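Local coordinates for protein PmoD (Methylocystis sp. ATCC 49242, PDB 6CPD) that binds copper in a soluble domain of cupredoxin fold and probably serves copper handling in the periplasm of a methane-oxidizing bacterium, at residues B[55-60]-B[81-86]. Residues are numbered along the deposited sequence; the frame is centred on the assembly and turned at random.
Sequences LELRII and LHLPAK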
loop_
_atom_site.group_PDB
_atom_site.type_symbol
_atom_site.label_atom_id
_atom_site.label_comp_id
_atom_site.label_asym_id
_atom_site.label_seq_id
_atom_site.Cartn_x
_atom_site.Cartn_y
_atom_site.Cartn_z
ATOM N N LEU B 55 -13.454 5.241 -14.960
ATOM C CA LEU B 55 -13.062 5.205 -13.566
ATOM C C LEU B 55 -13.500 6.500 -12.875
ATOM O O LEU B 55 -13.160 7.607 -13.297
ATOM C CB LEU B 55 -11.553 4.984 -13.466
ATOM C CG LEU B 55 -10.842 4.831 -12.124
ATOM C CD1 LEU B 55 -9.514 4.124 -12.364
ATOM C CD2 LEU B 55 -10.599 6.179 -11.463
ATOM N N GLU B 56 -14.273 6.350 -11.813
ATOM C CA GLU B 56 -14.769 7.489 -11.058
ATOM C C GLU B 56 -14.118 7.505 -9.677
ATOM O O GLU B 56 -13.882 6.448 -9.085
ATOM C CB GLU B 56 -16.289 7.416 -10.933
ATOM C CG GLU B 56 -16.885 8.396 -9.937
ATOM C CD GLU B 56 -18.359 8.137 -9.653
ATOM O OE1 GLU B 56 -18.856 7.038 -9.981
ATOM O OE2 GLU B 56 -19.022 9.035 -9.085
ATOM N N LEU B 57 -13.813 8.692 -9.166
ATOM C CA LEU B 57 -13.271 8.790 -7.811
ATOM C C LEU B 57 -14.108 9.756 -6.987
ATOM O O LEU B 57 -14.368 10.877 -7.413
ATOM C CB LEU B 57 -11.804 9.252 -7.825
ATOM C CG LEU B 57 -11.206 9.606 -6.449
ATOM C CD1 LEU B 57 -10.983 8.378 -5.548
ATOM C CD2 LEU B 57 -9.914 10.419 -6.593
ATOM N N ARG B 58 -14.529 9.310 -5.814
ATOM C CA ARG B 58 -15.169 10.186 -4.848
ATOM C C ARG B 58 -14.524 10.005 -3.497
ATOM O O ARG B 58 -14.474 8.896 -2.970
ATOM C CB ARG B 58 -16.670 9.923 -4.784
ATOM C CG ARG B 58 -17.373 10.794 -3.741
ATOM C CD ARG B 58 -18.824 10.435 -3.594
ATOM N NE ARG B 58 -19.615 11.116 -4.614
ATOM C CZ ARG B 58 -20.660 10.592 -5.234
ATOM N NH1 ARG B 58 -21.034 9.357 -4.959
ATOM N NH2 ARG B 58 -21.315 11.298 -6.139
ATOM N N ILE B 59 -14.020 11.091 -2.928
ATOM C CA ILE B 59 -13.473 11.003 -1.580
ATOM C C ILE B 59 -14.510 11.565 -0.617
ATOM O O ILE B 59 -14.983 12.686 -0.790
ATOM C CB ILE B 59 -12.140 11.763 -1.460
ATOM C CG1 ILE B 59 -11.096 11.134 -2.383
ATOM C CG2 ILE B 59 -11.637 11.759 0.005
ATOM C CD1 ILE B 59 -9.758 11.870 -2.370
ATOM N N ILE B 60 -14.895 10.765 0.369
ATOM C CA ILE B 60 -15.890 11.201 1.350
ATOM C C ILE B 60 -15.329 11.208 2.760
ATOM O O ILE B 60 -14.379 10.480 3.085
ATOM C CB ILE B 60 -17.140 10.289 1.362
ATOM C CG1 ILE B 60 -16.741 8.854 1.738
ATOM C CG2 ILE B 60 -17.848 10.305 0.001
ATOM C CD1 ILE B 60 -17.923 7.944 2.002
ATOM N N LEU B 81 -14.225 15.511 -2.349
ATOM C CA LEU B 81 -13.835 15.725 -3.731
ATOM C C LEU B 81 -14.500 14.689 -4.615
ATOM O O LEU B 81 -14.684 13.551 -4.199
ATOM C CB LEU B 81 -12.306 15.650 -3.842
ATOM C CG LEU B 81 -11.577 15.418 -5.164
ATOM C CD1 LEU B 81 -10.218 16.075 -5.093
ATOM C CD2 LEU B 81 -11.409 13.925 -5.442
ATOM N N HIS B 82 -14.828 15.071 -5.841
ATOM C CA HIS B 82 -15.474 14.151 -6.772
ATOM C C HIS B 82 -14.966 14.343 -8.189
ATOM O O HIS B 82 -15.069 15.429 -8.741
ATOM C CB HIS B 82 -16.994 14.323 -6.744
ATOM C CG HIS B 82 -17.721 13.315 -7.574
ATOM N ND1 HIS B 82 -18.890 13.602 -8.243
ATOM C CD2 HIS B 82 -17.441 12.017 -7.847
ATOM C CE1 HIS B 82 -19.297 12.528 -8.900
ATOM N NE2 HIS B 82 -18.435 11.552 -8.671
ATOM N N LEU B 83 -14.393 13.287 -8.764
ATOM C CA LEU B 83 -14.035 13.287 -10.177
ATOM C C LEU B 83 -14.957 12.363 -10.957
ATOM O O LEU B 83 -14.945 11.154 -10.734
ATOM C CB LEU B 83 -12.593 12.836 -10.397
ATOM C CG LEU B 83 -11.395 13.483 -9.726
ATOM C CD1 LEU B 83 -10.163 12.845 -10.358
ATOM C CD2 LEU B 83 -11.390 14.993 -9.910
ATOM N N PRO B 84 -15.746 12.920 -11.886
ATOM C CA PRO B 84 -16.634 12.090 -12.705
ATOM C C PRO B 84 -15.888 11.004 -13.476
ATOM O O PRO B 84 -14.706 11.158 -13.791
ATOM C CB PRO B 84 -17.266 13.098 -13.686
ATOM C CG PRO B 84 -17.177 14.402 -12.995
ATOM C CD PRO B 84 -15.916 14.358 -12.157
ATOM N N ALA B 85 -16.599 9.930 -13.795
ATOM C CA ALA B 85 -16.019 8.788 -14.488
ATOM C C ALA B 85 -15.372 9.190 -15.809
ATOM O O ALA B 85 -15.941 9.963 -16.564
ATOM C CB ALA B 85 -17.095 7.734 -14.734
ATOM N N LYS B 86 -14.173 8.670 -16.068
ATOM C CA LYS B 86 -13.482 8.903 -17.332
ATOM C C LYS B 86 -12.428 7.826 -17.543
ATOM O O LYS B 86 -11.992 7.164 -16.598
ATOM C CB LYS B 86 -12.851 10.297 -17.408
ATOM C CG LYS B 86 -11.669 10.502 -16.509
ATOM C CD LYS B 86 -10.832 11.687 -16.954
ATOM C CE LYS B 86 -10.102 11.383 -18.244
ATOM N NZ LYS B 86 -9.100 12.433 -18.569
HETATM O O HOH W 1 -12.239 9.960 -12.724
#
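His82 and Glu56 both hold CG anti to the backbone N (chi1 -174° and 168°), and the Glu56 chain stays extended beyond it. These torsions send both chains to the same side of an antiparallel strand pair at the margin of the cupredoxin beta-sandwich, where ring and carboxylate meet. His82 NE2 donates to Glu56 OE2 at 2.6 Å, using the anti lone pair of that oxygen. The carboxylate and ring planes are turned 46° apart. Arg58 comes from the same side. Its NH2 sits over one face of the imidazole, toward the rim, 3.6 Å from His82 CE1. The same NH2 forms a salt bridge with Glu72 of helix 72-77. On the other face, Leu57, Ile59, Leu81 and Leu83 turn inward, toward strands 37-45 and 92-99. There Leu81 CD2 touches both Leu57 CD2 and Ile59 CD1, each at 4.0 Å. Between Ile59 and Leu57 the backbone ladder is in register, though Leu81 N to Ile59 O is weak; Leu83 N bonds to Leu57 O at 2.8 Å. A beta bulge then shifts the register by one, and Leu55 pairs with Lys86. There a water bridges the strands, donating to Leu55 O at 2.6 Å and Pro84 O at 2.9 Å.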